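Hyaluronidase (Thermobaculum terrenum, PDB 5DIY) probably acts as a family 84 hexosaminidase, an O-GlcNAc hydrolase removing N-acetylglucosamine from modified proteins. Local coordinates at residues L88-E93 with A138-D143; T98-I103 with L149-S154; E333-F338 with Q342-L347; F393-T398 with L412-Q417. One frame throughout, in Å; residues are numbered along the deposited sequence.

Contacts 1 and 2 belong to the (beta/alpha)8 barrel and contacts 3 and 4 to the helical region on the opposite side of the chain's centre, with centres 66 Å or more apart between the two pairs. Contact 1 is buried, and contacts 2, 3 and 4 are only partly so. Helix 137-153 serves contact 1 near its start, where a tyrosine meets alanine and glutamine, and contact 2 at its end, where aliphatic tips meet. Contacts 3 and 4 share no helix but touch through Phe-335, Phe-393 and Phe-397. Contact 3 rests on a ring against a glycine; contact 4, nearer the surface, sets an amide against a lysine chain.

Contact 1: residues L88-E93 with A138-D143; sequences LVYSSE and AEAQAD
With CG beside its backbone N (chi1 -69°), the ring of Tyr-90 is directed at helix 137-153, where Gln-141, its chain extended beyond CG, runs alongside it in the same direction. This is a loop-to-helix contact of the (beta/alpha)8 barrel: the loop after strand 77-82, making a type I turn from Val-89 to Ser-92, packs against helix 137-153, which lies between strands 113-117 and 160-164. Ala-140 is small enough to let the loop come close, and its CB sits 3.7 Å from Tyr-90 CG. Farther out on the ring, Gln-141 CG lies 3.6 Å from Tyr-90 CE1, and the amide plane is turned 60° from that of the ring. Behind the tyrosine, Leu-88 from its own loop rests over one face, its CG 4.1 Å above the plane near the rim. A tyrosine suits this place because its ring packs on buried apolar carbon while its hydroxyl meets an amide. Gln-141 has stronger partners in Tyr-176, at OE1, and Thr-166, at NE2, which hold the amide in place. With an alanine in place of Tyr-90 the ring is gone, which would probably open a gap over Ala-140 and leave the Gln-141 amide without its hydroxyl neighbour. That hydroxyl is reached by a weak but nearly straight hydrogen bond, Gln-141 NE2 to Tyr-90 OH at 3.4 Å, with an angle of 166° at the hydrogen.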
loop_
_atom_site.group_PDB
_atom_site.type_symbol
_atom_site.label_atom_id
_atom_site.label_comp_id
_atom_site.label_asym_id
_atom_site.label_seq_id
_atom_site.Cartn_x
_atom_site.Cartn_y
_atom_site.Cartn_z
ATOM N N LEU C 88 4.467 15.544 -23.299
ATOM C CA LEU C 88 3.876 15.231 -24.609
ATOM C C LEU C 88 3.200 16.449 -25.227
ATOM O O LEU C 88 2.437 17.141 -24.560
ATOM C CB LEU C 88 2.846 14.096 -24.498
ATOM C CG LEU C 88 1.979 13.743 -25.716
ATOM C CD1 LEU C 88 2.846 13.319 -26.888
ATOM C CD2 LEU C 88 0.989 12.642 -25.369
ATOM N N VAL C 89 3.493 16.690 -26.502
ATOM C CA VAL C 89 2.712 17.602 -27.331
ATOM C C VAL C 89 1.650 16.737 -28.016
ATOM O O VAL C 89 1.940 16.036 -28.988
ATOM C CB VAL C 89 3.586 18.350 -28.367
ATOM C CG1 VAL C 89 2.789 19.477 -29.020
ATOM C CG2 VAL C 89 4.845 18.902 -27.708
ATOM N N TYR C 90 0.428 16.780 -27.485
ATOM C CA TYR C 90 -0.669 15.919 -27.947
ATOM C C TYR C 90 -0.967 16.046 -29.447
ATOM O O TYR C 90 -1.188 15.039 -30.116
ATOM C CB TYR C 90 -1.945 16.192 -27.140
ATOM C CG TYR C 90 -1.874 15.735 -25.700
ATOM C CD1 TYR C 90 -2.089 14.400 -25.362
ATOM C CD2 TYR C 90 -1.587 16.635 -24.672
ATOM C CE1 TYR C 90 -2.024 13.975 -24.047
ATOM C CE2 TYR C 90 -1.521 16.220 -23.353
ATOM C CZ TYR C 90 -1.738 14.888 -23.044
ATOM O OH TYR C 90 -1.673 14.470 -21.735
ATOM N N SER C 91 -0.950 17.276 -29.963
ATOM C CA SER C 91 -1.276 17.556 -31.374
ATOM C C SER C 91 -0.142 17.269 -32.364
ATOM O O SER C 91 -0.382 17.273 -33.575
ATOM C CB SER C 91 -1.730 19.014 -31.538
ATOM O OG SER C 91 -0.713 19.913 -31.130
ATOM N N SER C 92 1.072 17.026 -31.866
ATOM C CA SER C 92 2.246 16.844 -32.725
ATOM C C SER C 92 2.284 15.463 -33.349
ATOM O O SER C 92 2.370 14.460 -32.639
ATOM C CB SER C 92 3.540 17.060 -31.938
ATOM O OG SER C 92 4.670 16.643 -32.687
ATOM N N GLU C 93 2.263 15.424 -34.681
ATOM C CA GLU C 93 2.408 14.178 -35.438
ATOM C C GLU C 93 3.735 13.472 -35.125
ATOM O O GLU C 93 3.769 12.251 -35.004
ATOM C CB GLU C 93 2.274 14.444 -36.948
ATOM C CG GLU C 93 0.858 14.824 -37.377
ATOM C CD GLU C 93 0.729 15.165 -38.862
ATOM O OE1 GLU C 93 1.600 15.880 -39.406
ATOM O OE2 GLU C 93 -0.265 14.733 -39.489
ATOM N N ALA C 138 -8.912 16.505 -21.670
ATOM C CA ALA C 138 -9.684 15.324 -22.085
ATOM C C ALA C 138 -9.785 15.170 -23.600
ATOM O O ALA C 138 -9.713 14.058 -24.109
ATOM C CB ALA C 138 -11.076 15.348 -21.462
ATOM N N GLU C 139 -9.913 16.289 -24.314
ATOM C CA GLU C 139 -10.032 16.285 -25.779
ATOM C C GLU C 139 -8.699 15.939 -26.425
ATOM O O GLU C 139 -8.647 15.158 -27.380
ATOM C CB GLU C 139 -10.524 17.645 -26.310
ATOM C CG GLU C 139 -12.040 17.773 -26.396
ATOM C CD GLU C 139 -12.508 19.158 -26.847
ATOM O OE1 GLU C 139 -13.687 19.484 -26.592
ATOM O OE2 GLU C 139 -11.715 19.921 -27.450
ATOM N N ALA C 140 -7.627 16.537 -25.909
ATOM C CA ALA C 140 -6.280 16.289 -26.418
ATOM C C ALA C 140 -5.928 14.812 -26.257
ATOM O O ALA C 140 -5.537 14.157 -27.219
ATOM C CB ALA C 140 -5.266 17.156 -25.688
ATOM N N GLN C 141 -6.105 14.306 -25.036
ATOM C CA GLN C 141 -5.836 12.903 -24.704
ATOM C C GLN C 141 -6.665 11.925 -25.535
ATOM O O GLN C 141 -6.129 10.942 -26.055
ATOM C CB GLN C 141 -6.096 12.653 -23.213
ATOM C CG GLN C 141 -5.053 13.294 -22.315
ATOM C CD GLN C 141 -5.365 13.168 -20.837
ATOM O OE1 GLN C 141 -6.463 12.775 -20.448
ATOM N NE2 GLN C 141 -4.387 13.493 -20.004
ATOM N N ALA C 142 -7.965 12.193 -25.649
ATOM C CA ALA C 142 -8.862 11.336 -26.430
ATOM C C ALA C 142 -8.420 11.252 -27.893
ATOM O O ALA C 142 -8.380 10.163 -28.467
ATOM C CB ALA C 142 -10.301 11.829 -26.333
ATOM N N ASP C 143 -8.076 12.403 -28.475
ATOM C CA ASP C 143 -7.600 12.470 -29.860
ATOM C C ASP C 143 -6.250 11.780 -30.041
ATOM O O ASP C 143 -6.032 11.079 -31.034
ATOM C CB ASP C 143 -7.509 13.927 -30.339
ATOM C CG ASP C 143 -6.927 14.043 -31.739
ATOM O OD1 ASP C 143 -7.390 13.303 -32.633
ATOM O OD2 ASP C 143 -5.991 14.846 -31.937
#

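Contact 2: residues T98-I103 with L149-S154; sequences TLIRKI and LQRLES
Ile-100 and Ile-103, one turn apart on helix 93-108, meet Leu-152 of helix 137-153 in a small apolar cluster. Ile-103 and Leu-152 meet end to end, with Ile-103 CD1 3.8 Å from Leu-152 CD2. The same leucine methyl also serves Ile-100: the two side chains pass one another head to tail, leaving Ile-100 CD1 4.1 Å from Leu-152 CD2. Leu-152 can join both because its CG stands beside the backbone N (chi1 -69°), which brings CD2 nearer the other helix than the direction of CB alone would. Branched aliphatic residues suit the place, since their methyls span axes 11.6 Å apart without needing polar partners.

A second kind of contact is made by the methylenes of an arginine. Arg-151 CG lies 3.7 Å from Ile-100 CD1, the chains crossing obliquely. From there bends in the middle of the chain carry the guanidinium to Glu-97 on the opposing helix, where NH2 forms a salt bridge. Thus one long residue gives carbon to the apolar cluster and charge to its more open margin. No hydrogen bond joins the two segments.

The helices run in broadly the same direction, crossing at -48°, as successive helices of the (beta/alpha)8 barrel. On the inner side Ile-103 touches Phe-80 of strand 77-82, and Leu-152 packs on Pro-159, just ahead of strand 160-164.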
loop_
_atom_site.group_PDB
_atom_site.type_symbol
_atom_site.label_atom_id
_atom_site.label_comp_id
_atom_site.label_asym_id
_atom_site.label_seq_id
_atom_site.Cartn_x
_atom_site.Cartn_y
_atom_site.Cartn_z
ATOM N N THR C 98 7.211 9.061 -32.367
ATOM C CA THR C 98 8.185 8.779 -31.313
ATOM C C THR C 98 7.662 7.731 -30.314
ATOM O O THR C 98 8.395 6.812 -29.944
ATOM C CB THR C 98 8.602 10.083 -30.596
ATOM O OG1 THR C 98 9.208 10.971 -31.550
ATOM C CG2 THR C 98 9.586 9.814 -29.447
ATOM N N LEU C 99 6.400 7.850 -29.903
ATOM C CA LEU C 99 5.788 6.854 -29.010
ATOM C C LEU C 99 5.701 5.482 -29.683
ATOM O O LEU C 99 6.010 4.463 -29.062
ATOM C CB LEU C 99 4.402 7.304 -28.538
ATOM C CG LEU C 99 3.769 6.451 -27.419
ATOM C CD1 LEU C 99 3.129 7.323 -26.351
ATOM C CD2 LEU C 99 2.753 5.453 -27.955
ATOM N N ILE C 100 5.306 5.468 -30.958
ATOM C CA ILE C 100 5.213 4.221 -31.736
ATOM C C ILE C 100 6.587 3.565 -31.911
ATOM O O ILE C 100 6.697 2.336 -31.882
ATOM C CB ILE C 100 4.519 4.448 -33.109
ATOM C CG1 ILE C 100 3.043 4.851 -32.918
ATOM C CG2 ILE C 100 4.628 3.219 -34.012
ATOM C CD1 ILE C 100 2.109 3.762 -32.425
ATOM N N ARG C 101 7.623 4.384 -32.072
ATOM C CA ARG C 101 9.001 3.892 -32.152
ATOM C C ARG C 101 9.425 3.250 -30.824
ATOM O O ARG C 101 10.017 2.170 -30.810
ATOM C CB ARG C 101 9.940 5.043 -32.525
ATOM C CG ARG C 101 11.263 4.633 -33.159
ATOM C CD ARG C 101 12.115 5.846 -33.546
ATOM N NE ARG C 101 11.322 6.889 -34.209
ATOM C CZ ARG C 101 11.081 8.123 -33.750
ATOM N NH1 ARG C 101 11.593 8.576 -32.600
ATOM N NH2 ARG C 101 10.312 8.936 -34.471
ATOM N N LYS C 102 9.097 3.913 -29.714
ATOM C CA LYS C 102 9.398 3.409 -28.365
ATOM C C LYS C 102 8.785 2.028 -28.089
ATOM O O LYS C 102 9.455 1.154 -27.528
ATOM C CB LYS C 102 8.922 4.422 -27.306
ATOM C CG LYS C 102 9.138 4.029 -25.852
ATOM C CD LYS C 102 10.576 3.623 -25.567
ATOM C CE LYS C 102 10.885 3.658 -24.077
ATOM N NZ LYS C 102 10.995 5.052 -23.555
ATOM N N ILE C 103 7.523 1.840 -28.483
ATOM C CA ILE C 103 6.808 0.583 -28.224
ATOM C C ILE C 103 7.023 -0.517 -29.280
ATOM O O ILE C 103 6.653 -1.664 -29.034
ATOM C CB ILE C 103 5.286 0.802 -27.982
ATOM C CG1 ILE C 103 4.549 1.273 -29.242
ATOM C CG2 ILE C 103 5.065 1.799 -26.848
ATOM C CD1 ILE C 103 3.077 0.934 -29.229
ATOM N N LEU C 149 -4.306 4.260 -31.381
ATOM C CA LEU C 149 -5.054 3.025 -31.635
ATOM C C LEU C 149 -5.185 2.745 -33.127
ATOM O O LEU C 149 -4.871 1.643 -33.585
ATOM C CB LEU C 149 -6.457 3.081 -31.009
ATOM C CG LEU C 149 -7.289 1.787 -31.083
ATOM C CD1 LEU C 149 -6.584 0.630 -30.382
ATOM C CD2 LEU C 149 -8.678 1.993 -30.499
ATOM N N GLN C 150 -5.650 3.748 -33.867
ATOM C CA GLN C 150 -5.803 3.642 -35.321
ATOM C C GLN C 150 -4.496 3.225 -36.010
ATOM O O GLN C 150 -4.521 2.388 -36.912
ATOM C CB GLN C 150 -6.372 4.944 -35.904
ATOM C CG GLN C 150 -7.847 5.126 -35.576
ATOM C CD GLN C 150 -8.415 6.490 -35.938
ATOM O OE1 GLN C 150 -7.682 7.436 -36.247
ATOM N NE2 GLN C 150 -9.740 6.602 -35.881
ATOM N N ARG C 151 -3.365 3.767 -35.556
ATOM C CA ARG C 151 -2.048 3.333 -36.043
ATOM C C ARG C 151 -1.773 1.856 -35.733
ATOM O O ARG C 151 -1.343 1.109 -36.610
ATOM C CB ARG C 151 -0.927 4.211 -35.467
ATOM C CG ARG C 151 0.497 3.766 -35.806
ATOM C CD ARG C 151 0.776 3.775 -37.309
ATOM N NE ARG C 151 0.752 5.141 -37.827
ATOM C CZ ARG C 151 1.734 6.030 -37.686
ATOM N NH1 ARG C 151 2.866 5.717 -37.053
ATOM N NH2 ARG C 151 1.581 7.252 -38.184
ATOM N N LEU C 152 -2.014 1.444 -34.488
ATOM C CA LEU C 152 -1.761 0.057 -34.072
ATOM C C LEU C 152 -2.650 -0.967 -34.789
ATOM O O LEU C 152 -2.204 -2.088 -35.046
ATOM C CB LEU C 152 -1.905 -0.102 -32.551
ATOM C CG LEU C 152 -0.834 0.567 -31.683
ATOM C CD1 LEU C 152 -1.211 0.428 -30.214
ATOM C CD2 LEU C 152 0.550 -0.012 -31.949
ATOM N N GLU C 153 -3.890 -0.592 -35.111
ATOM C CA GLU C 153 -4.782 -1.469 -35.895
ATOM C C GLU C 153 -4.258 -1.729 -37.315
ATOM O O GLU C 153 -4.530 -2.785 -37.885
ATOM C CB GLU C 153 -6.210 -0.913 -35.943
ATOM C CG GLU C 153 -6.961 -1.070 -34.624
ATOM C CD GLU C 153 -8.270 -0.298 -34.562
ATOM O OE1 GLU C 153 -8.483 0.639 -35.365
ATOM O OE2 GLU C 153 -9.099 -0.628 -33.687
ATOM N N SER C 154 -3.503 -0.769 -37.858
ATOM C CA SER C 154 -2.796 -0.917 -39.137
ATOM C C SER C 154 -1.370 -1.501 -39.016
ATOM O O SER C 154 -0.642 -1.543 -40.007
ATOM C CB SER C 154 -2.721 0.448 -39.839
ATOM O OG SER C 154 -3.999 1.064 -39.912
#

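Contact 3: residues E333-F338 with Q342-L347; sequences EDFASF and QGLRTL
Phe-335 meets Gly-343 and Leu-344 across a helical hairpin, where helix 322-336 turns back into helix 340-362. Its CB leaves the backbone to one side; chi1 of -64° sets CG beside the backbone N and swings the ring toward the second helix, which it meets with CE1 and CZ. CE1 lies 3.6 Å from Gly-343 C, and as close to Leu-344 N, which stands at the ring edge near its plane. At the tip, CZ is 3.9 Å from Leu-344 CD2, the two side chains set nearly perpendicular. Glycine suits position 343 because a CB there would clash with Phe-335 CE1; its absence lets the backbones approach to 5.2 Å between Asp-334 CA and Gly-343 CA.

Asp-334 meets the same glycine at its N and CA, while the ring reaches its carbonyl carbon. Asp-334 CB lies 3.8 Å from Gly-343 CA, and OD2 comes near Gly-343 N without a hydrogen bond, the angle being poor. The buried carboxylate is instead satisfied by salt bridges, OD2 with Lys-330 and OD1 with Arg-339. Lys-330 also bonds to Thr-346 OG1, which in turn donates to Gln-342 O at 2.9 Å, tilted 35° from the carbonyl plane. The threonine thereby links the lysine to the second helix.

Beyond the hairpin, helix 373-398 packs against both members: Phe-393 and Phe-397 meet the Phe-335 ring, while Met-390, Phe-393 and Ser-394 touch Leu-344.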
loop_
_atom_site.group_PDB
_atom_site.type_symbol
_atom_site.label_atom_id
_atom_site.label_comp_id
_atom_site.label_asym_id
_atom_site.label_seq_id
_atom_site.Cartn_x
_atom_site.Cartn_y
_atom_site.Cartn_z
ATOM N N GLU C 333 -8.068 1.873 32.870
ATOM C CA GLU C 333 -9.285 1.825 33.695
ATOM C C GLU C 333 -9.103 0.919 34.919
ATOM O O GLU C 333 -9.508 1.286 36.019
ATOM C CB GLU C 333 -10.532 1.417 32.896
ATOM C CG GLU C 333 -11.793 1.497 33.757
ATOM C CD GLU C 333 -13.087 1.528 32.974
ATOM O OE1 GLU C 333 -13.236 0.721 32.031
ATOM O OE2 GLU C 333 -13.965 2.357 33.327
ATOM N N ASP C 334 -8.476 -0.241 34.730
ATOM C CA ASP C 334 -8.128 -1.125 35.853
ATOM C C ASP C 334 -7.343 -0.380 36.936
ATOM O O ASP C 334 -7.697 -0.435 38.113
ATOM C CB ASP C 334 -7.299 -2.330 35.375
ATOM C CG ASP C 334 -8.137 -3.418 34.741
ATOM O OD1 ASP C 334 -9.375 -3.435 34.912
ATOM O OD2 ASP C 334 -7.539 -4.275 34.071
ATOM N N PHE C 335 -6.290 0.331 36.526
ATOM C CA PHE C 335 -5.498 1.132 37.464
ATOM C C PHE C 335 -6.331 2.228 38.138
ATOM O O PHE C 335 -6.196 2.455 39.334
ATOM C CB PHE C 335 -4.253 1.729 36.787
ATOM C CG PHE C 335 -3.252 0.702 36.291
ATOM C CD1 PHE C 335 -3.201 -0.610 36.804
ATOM C CD2 PHE C 335 -2.312 1.065 35.337
ATOM C CE1 PHE C 335 -2.264 -1.520 36.330
ATOM C CE2 PHE C 335 -1.362 0.155 34.876
ATOM C CZ PHE C 335 -1.340 -1.135 35.373
ATOM N N ALA C 336 -7.227 2.858 37.384
ATOM C CA ALA C 336 -8.113 3.906 37.907
ATOM C C ALA C 336 -9.329 3.403 38.731
ATOM O O ALA C 336 -10.113 4.225 39.226
ATOM C CB ALA C 336 -8.593 4.763 36.744
ATOM N N SER C 337 -9.497 2.084 38.866
ATOM C CA SER C 337 -10.658 1.490 39.550
ATOM C C SER C 337 -10.269 0.426 40.589
ATOM O O SER C 337 -11.054 -0.493 40.871
ATOM C CB SER C 337 -11.600 0.870 38.514
ATOM O OG SER C 337 -11.891 1.785 37.478
ATOM N N PHE C 338 -9.073 0.562 41.160
ATOM C CA PHE C 338 -8.533 -0.357 42.179
ATOM C C PHE C 338 -8.362 -1.818 41.735
ATOM O O PHE C 338 -8.308 -2.728 42.561
ATOM C CB PHE C 338 -9.319 -0.219 43.502
ATOM C CG PHE C 338 -8.680 0.740 44.467
ATOM C CD1 PHE C 338 -8.510 2.080 44.116
ATOM C CD2 PHE C 338 -8.209 0.305 45.708
ATOM C CE1 PHE C 338 -7.896 2.972 44.983
ATOM C CE2 PHE C 338 -7.599 1.197 46.584
ATOM C CZ PHE C 338 -7.441 2.532 46.219
ATOM N N GLN C 342 -5.211 -6.892 38.124
ATOM C CA GLN C 342 -5.766 -7.232 36.810
ATOM C C GLN C 342 -5.046 -6.451 35.694
ATOM O O GLN C 342 -4.680 -7.023 34.665
ATOM C CB GLN C 342 -7.280 -6.968 36.762
ATOM C CG GLN C 342 -8.114 -7.799 37.743
ATOM C CD GLN C 342 -8.305 -7.144 39.119
ATOM O OE1 GLN C 342 -7.371 -6.573 39.697
ATOM N NE2 GLN C 342 -9.519 -7.232 39.648
ATOM N N GLY C 343 -4.832 -5.154 35.917
ATOM C CA GLY C 343 -4.131 -4.304 34.961
ATOM C C GLY C 343 -2.689 -4.719 34.727
ATOM O O GLY C 343 -2.228 -4.746 33.584
ATOM N N LEU C 344 -1.979 -5.028 35.809
ATOM C CA LEU C 344 -0.604 -5.527 35.724
ATOM C C LEU C 344 -0.524 -6.892 35.026
ATOM O O LEU C 344 0.384 -7.115 34.214
ATOM C CB LEU C 344 0.046 -5.600 37.115
ATOM C CG LEU C 344 0.384 -4.260 37.787
ATOM C CD1 LEU C 344 0.915 -4.508 39.192
ATOM C CD2 LEU C 344 1.383 -3.454 36.961
ATOM N N ARG C 345 -1.476 -7.780 35.330
ATOM C CA ARG C 345 -1.542 -9.108 34.697
ATOM C C ARG C 345 -1.728 -8.989 33.189
ATOM O O ARG C 345 -1.031 -9.653 32.430
ATOM C CB ARG C 345 -2.671 -9.972 35.302
ATOM C CG ARG C 345 -2.843 -11.342 34.642
ATOM C CD ARG C 345 -3.669 -12.319 35.475
ATOM N NE ARG C 345 -4.925 -11.732 35.957
ATOM C CZ ARG C 345 -6.051 -11.594 35.249
ATOM N NH1 ARG C 345 -6.146 -12.009 33.980
ATOM N NH2 ARG C 345 -7.109 -11.028 35.821
ATOM N N THR C 346 -2.667 -8.138 32.776
ATOM C CA THR C 346 -2.961 -7.915 31.358
ATOM C C THR C 346 -1.735 -7.405 30.614
ATOM O O THR C 346 -1.415 -7.896 29.530
ATOM C CB THR C 346 -4.110 -6.907 31.178
ATOM O OG1 THR C 346 -5.271 -7.382 31.865
ATOM C CG2 THR C 346 -4.449 -6.697 29.706
ATOM N N LEU C 347 -1.057 -6.425 31.203
ATOM C CA LEU C 347 0.166 -5.877 30.621
ATOM C C LEU C 347 1.262 -6.951 30.527
ATOM O O LEU C 347 1.886 -7.106 29.470
ATOM C CB LEU C 347 0.650 -4.676 31.444
ATOM C CG LEU C 347 1.838 -3.870 30.916
ATOM C CD1 LEU C 347 1.552 -3.291 29.537
ATOM C CD2 LEU C 347 2.177 -2.764 31.905
#

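Contact 4: residues F393-T398 with L412-Q417; sequences FSNLFT and LQKALQ
A partly buried helix-to-helix contact without a hydrogen bond between its segments, Asn-395 against Lys-414 and Ala-415, joins the end of helix 373-398 to the start of helix 412-428. It lies far out in the helical region, about 42 Å from the centre of the chain. The backbones come close, 5.6 Å between Asn-395 CA and Ala-415 CA, which a small residue such as alanine permits: Ala-415 CB lies 4.3 Å from Asn-395 CB and adds little bulk of its own.

The closest atoms are those of the amide and the aliphatic chain. With CG beside the backbone N (chi1 -69°), the Asn-395 amide lies across the Lys-414 chain, and its ND2 is 3.5 Å from Lys-414 CB. Lys-414 CD lies 3.8 Å from Asn-395 OD1; the bend at chi3 (86°) then turns CE back to 3.8 Å from Asn-395 ND2. Lys-414 NZ, at 3.9 Å from Asn-395 OD1, is too far to count as bonded, though the positive charge would probably be favourable beside the carbonyl oxygen. What fixes the amide is its own helix, where ND2 donates to the carbonyl oxygen of Ile-391. Asparagine suits this margin, being short enough for close helices and polar enough for an exposed lysine. A leucine in its place has no amide, and would probably leave the Ile-391 carbonyl without that donor and the lysine chain with no polar group alongside.

Helix 453-459 brings Ile-455 against Leu-396, Leu-412 and Ala-415, bridging the two helices, while Phe-393 and Phe-397 touch Leu-344 of helix 340-362.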
loop_
_atom_site.group_PDB
_atom_site.type_symbol
_atom_site.label_atom_id
_atom_site.label_comp_id
_atom_site.label_asym_id
_atom_site.label_seq_id
_atom_site.Cartn_x
_atom_site.Cartn_y
_atom_site.Cartn_z
ATOM N N PHE C 393 5.089 0.773 36.878
ATOM C CA PHE C 393 3.758 0.649 37.497
ATOM C C PHE C 393 3.738 -0.271 38.718
ATOM O O PHE C 393 3.120 0.069 39.730
ATOM C CB PHE C 393 2.704 0.146 36.496
ATOM C CG PHE C 393 2.131 1.209 35.594
ATOM C CD1 PHE C 393 1.544 2.357 36.118
ATOM C CD2 PHE C 393 2.121 1.033 34.211
ATOM C CE1 PHE C 393 0.997 3.326 35.285
ATOM C CE2 PHE C 393 1.566 1.990 33.374
ATOM C CZ PHE C 393 1.008 3.143 33.911
ATOM N N SER C 394 4.401 -1.426 38.624
ATOM C CA SER C 394 4.477 -2.374 39.751
ATOM C C SER C 394 5.057 -1.724 41.012
ATOM O O SER C 394 4.533 -1.886 42.110
ATOM C CB SER C 394 5.331 -3.592 39.382
ATOM O OG SER C 394 4.885 -4.201 38.181
ATOM N N ASN C 395 6.140 -0.979 40.835
ATOM C CA ASN C 395 6.791 -0.288 41.946
ATOM C C ASN C 395 6.058 0.947 42.440
ATOM O O ASN C 395 6.174 1.304 43.612
ATOM C CB ASN C 395 8.233 0.022 41.584
ATOM C CG ASN C 395 9.061 -1.234 41.506
ATOM O OD1 ASN C 395 9.250 -1.893 42.510
ATOM N ND2 ASN C 395 9.513 -1.598 40.321
ATOM N N LEU C 396 5.298 1.585 41.555
ATOM C CA LEU C 396 4.378 2.639 41.953
ATOM C C LEU C 396 3.324 2.103 42.935
ATOM O O LEU C 396 3.074 2.731 43.969
ATOM C CB LEU C 396 3.704 3.245 40.716
ATOM C CG LEU C 396 2.715 4.387 40.915
ATOM C CD1 LEU C 396 3.405 5.598 41.524
ATOM C CD2 LEU C 396 2.058 4.738 39.588
ATOM N N PHE C 397 2.729 0.947 42.621
ATOM C CA PHE C 397 1.634 0.390 43.434
ATOM C C PHE C 397 2.085 -0.285 44.732
ATOM O O PHE C 397 1.289 -0.382 45.670
ATOM C CB PHE C 397 0.753 -0.575 42.618
ATOM C CG PHE C 397 0.122 0.052 41.392
ATOM C CD1 PHE C 397 -0.489 1.310 41.452
ATOM C CD2 PHE C 397 0.118 -0.624 40.174
ATOM C CE1 PHE C 397 -1.067 1.877 40.318
ATOM C CE2 PHE C 397 -0.458 -0.059 39.047
ATOM C CZ PHE C 397 -1.052 1.191 39.116
ATOM N N THR C 398 3.333 -0.751 44.796
ATOM C CA THR C 398 3.888 -1.302 46.038
ATOM C C THR C 398 4.005 -0.199 47.090
ATOM O O THR C 398 3.432 -0.311 48.182
ATOM C CB THR C 398 5.270 -1.958 45.808
ATOM O OG1 THR C 398 5.161 -2.962 44.789
ATOM C CG2 THR C 398 5.805 -2.597 47.097
ATOM N N LEU C 412 10.897 3.141 45.355
ATOM C CA LEU C 412 10.871 4.452 44.695
ATOM C C LEU C 412 12.030 4.596 43.705
ATOM O O LEU C 412 11.872 5.220 42.653
ATOM C CB LEU C 412 10.926 5.588 45.729
ATOM C CG LEU C 412 10.453 6.967 45.254
ATOM C CD1 LEU C 412 8.947 6.971 45.009
ATOM C CD2 LEU C 412 10.837 8.047 46.256
ATOM N N GLN C 413 13.177 4.008 44.051
ATOM C CA GLN C 413 14.368 3.994 43.188
ATOM C C GLN C 413 14.100 3.304 41.840
ATOM O O GLN C 413 14.454 3.837 40.786
ATOM C CB GLN C 413 15.542 3.302 43.903
ATOM C CG GLN C 413 16.919 3.651 43.355
ATOM C CD GLN C 413 18.041 2.933 44.097
ATOM O OE1 GLN C 413 18.231 1.727 43.928
ATOM N NE2 GLN C 413 18.789 3.668 44.920
ATOM N N LYS C 414 13.468 2.132 41.883
ATOM C CA LYS C 414 13.111 1.395 40.665
ATOM C C LYS C 414 12.083 2.155 39.810
ATOM O O LYS C 414 12.151 2.102 38.587
ATOM C CB LYS C 414 12.591 -0.010 41.002
ATOM C CG LYS C 414 13.645 -0.923 41.616
ATOM C CD LYS C 414 13.041 -2.155 42.277
ATOM C CE LYS C 414 12.820 -3.289 41.286
ATOM N NZ LYS C 414 12.189 -4.469 41.944
ATOM N N ALA C 415 11.152 2.858 40.457
ATOM C CA ALA C 415 10.159 3.682 39.756
ATOM C C ALA C 415 10.802 4.897 39.074
ATOM O O ALA C 415 10.631 5.091 37.867
ATOM C CB ALA C 415 9.064 4.129 40.713
ATOM N N LEU C 416 11.545 5.692 39.850
ATOM C CA LEU C 416 12.317 6.836 39.327
ATOM C C LEU C 416 13.229 6.448 38.176
ATOM O O LEU C 416 13.319 7.161 37.180
ATOM C CB LEU C 416 13.181 7.471 40.422
ATOM C CG LEU C 416 12.462 8.249 41.528
ATOM C CD1 LEU C 416 13.400 8.465 42.712
ATOM C CD2 LEU C 416 11.933 9.578 41.012
ATOM N N GLN C 417 13.905 5.317 38.330
ATOM C CA GLN C 417 14.795 4.781 37.300
ATOM C C GLN C 417 14.043 4.442 36.006
ATOM O O GLN C 417 14.552 4.678 34.911
ATOM C CB GLN C 417 15.501 3.542 37.849
ATOM C CG GLN C 417 16.500 2.872 36.921
ATOM C CD GLN C 417 17.281 1.790 37.639
ATOM O OE1 GLN C 417 17.232 0.619 37.260
ATOM N NE2 GLN C 417 17.994 2.172 38.697
#